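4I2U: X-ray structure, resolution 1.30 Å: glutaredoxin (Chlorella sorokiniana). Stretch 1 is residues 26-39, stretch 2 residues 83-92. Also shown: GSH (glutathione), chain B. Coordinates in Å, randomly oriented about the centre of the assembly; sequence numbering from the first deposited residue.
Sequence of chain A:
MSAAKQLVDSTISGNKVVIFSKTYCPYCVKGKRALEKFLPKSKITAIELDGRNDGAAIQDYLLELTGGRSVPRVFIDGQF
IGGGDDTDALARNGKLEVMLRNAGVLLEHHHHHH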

# COMPACT_ATOMS: atom_id res chain seq x y z
N PRO A 26 7.94 -7.07 9.40
CA PRO A 26 6.79 -6.97 10.30
C PRO A 26 5.95 -5.71 10.10
O PRO A 26 4.78 -5.69 10.45
CB PRO A 26 7.43 -6.97 11.70
CG PRO A 26 8.82 -6.40 11.47
CD PRO A 26 9.22 -6.96 10.14
N TYR A 27 6.54 -4.66 9.54
CA TYR A 27 5.78 -3.45 9.24
C TYR A 27 4.86 -3.70 8.06
O TYR A 27 3.74 -3.18 8.03
CB TYR A 27 6.72 -2.26 9.03
CG TYR A 27 7.40 -1.89 10.32
CD1 TYR A 27 6.78 -1.03 11.22
CD2 TYR A 27 8.62 -2.43 10.67
CE1 TYR A 27 7.36 -0.71 12.42
CE2 TYR A 27 9.21 -2.11 11.88
CZ TYR A 27 8.58 -1.26 12.75
OH TYR A 27 9.19 -0.96 13.94
N CYS A 28 5.32 -4.48 7.10
CA CYS A 28 4.48 -4.91 5.99
C CYS A 28 3.34 -5.79 6.47
O CYS A 28 2.19 -5.60 6.08
CB CYS A 28 5.33 -5.62 4.93
SG CYS A 28 6.51 -4.51 4.16
N VAL A 29 3.65 -6.73 7.36
CA VAL A 29 2.60 -7.57 7.96
C VAL A 29 1.59 -6.69 8.69
O VAL A 29 0.38 -6.89 8.58
CB VAL A 29 3.23 -8.60 8.93
CG1 VAL A 29 2.15 -9.32 9.71
CG2 VAL A 29 4.09 -9.59 8.16
N LYS A 30 2.08 -5.73 9.46
CA LYS A 30 1.19 -4.84 10.21
C LYS A 30 0.27 -4.04 9.26
O LYS A 30 -0.92 -3.88 9.53
CB LYS A 30 2.04 -3.89 11.05
CG LYS A 30 1.28 -2.86 11.86
CD LYS A 30 2.26 -1.87 12.52
CE LYS A 30 3.24 -2.54 13.47
NZ LYS A 30 3.84 -1.52 14.39
N GLY A 31 0.82 -3.52 8.17
CA GLY A 31 0.03 -2.79 7.20
C GLY A 31 -1.02 -3.66 6.54
O GLY A 31 -2.17 -3.26 6.36
N LYS A 32 -0.63 -4.88 6.15
CA LYS A 32 -1.57 -5.83 5.59
C LYS A 32 -2.70 -6.15 6.55
O LYS A 32 -3.87 -6.12 6.15
CB LYS A 32 -0.86 -7.11 5.18
CG LYS A 32 0.08 -6.94 3.99
CD LYS A 32 1.00 -8.14 3.86
CE LYS A 32 1.81 -8.09 2.58
NZ LYS A 32 2.83 -9.15 2.57
N ARG A 33 -2.38 -6.44 7.80
CA ARG A 33 -3.41 -6.79 8.77
C ARG A 33 -4.36 -5.63 9.02
O ARG A 33 -5.56 -5.83 9.19
CB ARG A 33 -2.78 -7.29 10.08
CG ARG A 33 -2.18 -8.68 9.94
CD ARG A 33 -1.37 -9.11 11.17
NE ARG A 33 -0.94 -10.50 11.07
CZ ARG A 33 0.02 -11.06 11.81
NH1 ARG A 33 0.68 -10.34 12.71
NH2 ARG A 33 0.33 -12.35 11.64
N ALA A 34 -3.84 -4.41 9.01
CA ALA A 34 -4.69 -3.24 9.16
C ALA A 34 -5.69 -3.13 8.01
O ALA A 34 -6.89 -2.91 8.22
CB ALA A 34 -3.84 -1.98 9.25
N LEU A 35 -5.22 -3.27 6.78
CA LEU A 35 -6.09 -3.21 5.62
C LEU A 35 -7.10 -4.36 5.60
O LEU A 35 -8.26 -4.17 5.19
CB LEU A 35 -5.24 -3.25 4.34
CG LEU A 35 -4.35 -2.02 4.12
CD1 LEU A 35 -3.30 -2.32 3.09
CD2 LEU A 35 -5.19 -0.82 3.70
N GLU A 36 -6.71 -5.52 6.10
CA GLU A 36 -7.56 -6.71 6.06
C GLU A 36 -8.70 -6.63 7.04
O GLU A 36 -9.62 -7.45 6.96
CB GLU A 36 -6.73 -7.97 6.31
CG GLU A 36 -5.84 -8.35 5.13
CD GLU A 36 -4.74 -9.32 5.49
OE1 GLU A 36 -4.76 -9.88 6.61
OE2 GLU A 36 -3.85 -9.52 4.64
N LYS A 37 -8.70 -5.66 7.94
CA LYS A 37 -9.86 -5.42 8.78
C LYS A 37 -11.05 -4.99 7.94
O LYS A 37 -12.20 -5.17 8.33
CB LYS A 37 -9.58 -4.34 9.81
CG LYS A 37 -8.50 -4.66 10.82
CD LYS A 37 -8.17 -3.43 11.65
CE LYS A 37 -7.13 -3.72 12.72
NZ LYS A 37 -7.70 -4.43 13.89
N PHE A 38 -10.78 -4.38 6.79
CA PHE A 38 -11.83 -3.74 5.99
C PHE A 38 -12.04 -4.36 4.63
O PHE A 38 -13.15 -4.25 4.08
CB PHE A 38 -11.49 -2.26 5.81
CG PHE A 38 -11.21 -1.57 7.10
CD1 PHE A 38 -12.22 -1.40 8.03
CD2 PHE A 38 -9.94 -1.15 7.43
CE1 PHE A 38 -11.98 -0.79 9.23
CE2 PHE A 38 -9.69 -0.53 8.64
CZ PHE A 38 -10.71 -0.35 9.54
N LEU A 39 -11.01 -5.03 4.11
CA LEU A 39 -10.97 -5.56 2.75
C LEU A 39 -10.42 -6.95 2.76
O LEU A 39 -9.52 -7.27 3.55
CB LEU A 39 -9.95 -4.77 1.93
CG LEU A 39 -9.98 -3.24 2.00
CD1 LEU A 39 -8.66 -2.67 1.55
CD2 LEU A 39 -11.11 -2.70 1.14
N GLY A 83 3.82 4.31 5.78
CA GLY A 83 4.30 2.96 6.00
C GLY A 83 3.40 2.14 6.91
O GLY A 83 2.18 2.36 6.97
N GLY A 84 3.98 1.17 7.59
CA GLY A 84 3.19 0.23 8.36
C GLY A 84 2.59 0.84 9.61
O GLY A 84 1.39 0.64 9.89
N ASP A 85 3.40 1.56 10.38
CA ASP A 85 2.89 2.25 11.55
C ASP A 85 1.82 3.25 11.15
O ASP A 85 0.80 3.34 11.80
CB ASP A 85 4.01 2.96 12.29
CG ASP A 85 4.92 2.01 13.04
OD1 ASP A 85 4.54 0.84 13.26
OD2 ASP A 85 6.03 2.46 13.38
N ASP A 86 2.04 3.99 10.06
CA ASP A 86 1.04 4.97 9.62
C ASP A 86 -0.26 4.30 9.25
O ASP A 86 -1.35 4.78 9.61
CB ASP A 86 1.53 5.76 8.40
CG ASP A 86 2.72 6.63 8.67
OD1 ASP A 86 2.83 7.19 9.78
OD2 ASP A 86 3.55 6.76 7.74
N THR A 87 -0.18 3.20 8.51
CA THR A 87 -1.39 2.53 8.03
C THR A 87 -2.16 1.96 9.21
O THR A 87 -3.40 2.04 9.26
CB THR A 87 -1.03 1.45 7.01
OG1 THR A 87 -0.41 2.05 5.87
CG2 THR A 87 -2.27 0.71 6.53
N ASP A 88 -1.46 1.36 10.15
CA ASP A 88 -2.10 0.85 11.36
C ASP A 88 -2.78 1.97 12.15
O ASP A 88 -3.91 1.81 12.62
CB ASP A 88 -1.05 0.16 12.22
CG ASP A 88 -1.65 -0.49 13.43
OD1 ASP A 88 -2.30 -1.54 13.26
OD2 ASP A 88 -1.49 0.08 14.53
N ALA A 89 -2.11 3.10 12.29
CA ALA A 89 -2.69 4.25 13.00
C ALA A 89 -3.94 4.76 12.29
O ALA A 89 -4.94 5.07 12.93
CB ALA A 89 -1.67 5.35 13.12
N LEU A 90 -3.89 4.84 10.97
CA LEU A 90 -5.05 5.30 10.20
C LEU A 90 -6.21 4.32 10.26
O LEU A 90 -7.36 4.72 10.26
CB LEU A 90 -4.63 5.55 8.75
CG LEU A 90 -3.66 6.72 8.58
CD1 LEU A 90 -3.05 6.61 7.19
CD2 LEU A 90 -4.33 8.06 8.76
N ALA A 91 -5.91 3.04 10.34
CA ALA A 91 -6.96 2.05 10.53
C ALA A 91 -7.66 2.29 11.85
O ALA A 91 -8.89 2.25 11.94
CB ALA A 91 -6.37 0.65 10.48
N ARG A 92 -6.89 2.53 12.89
CA ARG A 92 -7.45 2.69 14.21
C ARG A 92 -8.21 4.01 14.37
O ARG A 92 -9.16 4.09 15.16
CB ARG A 92 -6.31 2.64 15.23
CG ARG A 92 -6.72 2.86 16.68
CD ARG A 92 -5.50 2.90 17.62
NE ARG A 92 -4.32 3.49 16.98
CZ ARG A 92 -3.34 4.12 17.61
NH1 ARG A 92 -2.33 4.61 16.92
NH2 ARG A 92 -3.35 4.28 18.93
N1 GSH B . 8.44 2.72 10.73
CA1 GSH B . 8.50 2.17 9.37
C1 GSH B . 7.09 1.78 9.00
O11 GSH B . 6.20 1.98 9.84
O12 GSH B . 6.84 1.31 7.86
CB1 GSH B . 9.50 1.01 9.36
CG1 GSH B . 9.72 0.42 7.98
CD1 GSH B . 11.09 -0.25 7.87
OE1 GSH B . 12.10 0.27 8.33
N2 GSH B . 11.14 -1.39 7.21
CA2 GSH B . 12.41 -2.07 6.93
C2 GSH B . 13.02 -1.64 5.62
O2 GSH B . 12.35 -1.06 4.78
CB2 GSH B . 12.21 -3.59 6.96
SG2 GSH B . 11.85 -4.21 8.62
N3 GSH B . 14.31 -1.89 5.45
CA3 GSH B . 15.01 -1.39 4.29
C3 GSH B . 14.70 -2.10 3.00
O31 GSH B . 14.08 -3.18 2.99
O32 GSH B . 15.11 -1.53 1.96
O HOH W 1 7.64 1.16 15.16
O HOH W 2 -2.23 -3.97 12.02

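The helix that starts at Pro26 and the one that starts at Gly84 run nearly parallel, at 22°, with axes 7.9 Å apart at their closest approach. Small residues, Gly31, Gly84, Ala34 and Ala91, line this close approach, while Lys30 and Asp85 cover much of the surface from the flank. The three that cover the most surface, Ala91, Lys30 and Asp85, divide the contact into an apolar end and a charged one.

Ala91 points its CB toward the first stretch and meets two apolar partners there. Ala34 CB lies 3.9 Å from Ala91 CB, methyl against methyl, and Phe38 CE2 lies 4.0 Å from the same Ala91 CB, which sits at the edge of the ring, near its plane. Ala34 also packs on backbone: its CB is 3.9 Å from Asp88 CA, at a level where the two CA atoms, Ala34 CA and Asp88 CA, are 5.3 Å apart.

Lys30 leaves its helix toward the partner, and its long chain does two jobs. The aliphatic part lies along the neighbouring helix, with Lys30 CG 3.8 Å from Asp88 CB; the ammonium ends in a salt bridge, Lys30 NZ donating to Asp85 OD1 at 2.7 Å. The CA-to-CB bond of Asp85 points sideways, but its carboxylate swings nearer and also reaches the edge of the Tyr27 ring, where Tyr27 CE1 is 3.3 Å from Asp85 OD1. A water joins the same two residues, 2.9 Å from Tyr27 OH and donating to Asp85 OD2 at 2.7 Å. The backbone of Asp85 serves the ligand: Asp85 N donates to GSH O11 at 2.9 Å.

At the charged end, beside the salt bridge, the backbones come closest through glycine, Gly31 CA and Gly84 CA being 4.5 Å apart. Gly84 CA makes a CA-H...O contact with Tyr27 O at 3.5 Å. A CB on Gly84 would fall 2.3 Å from Tyr27 O, a clash, so the absent side chain is what this spacing requires.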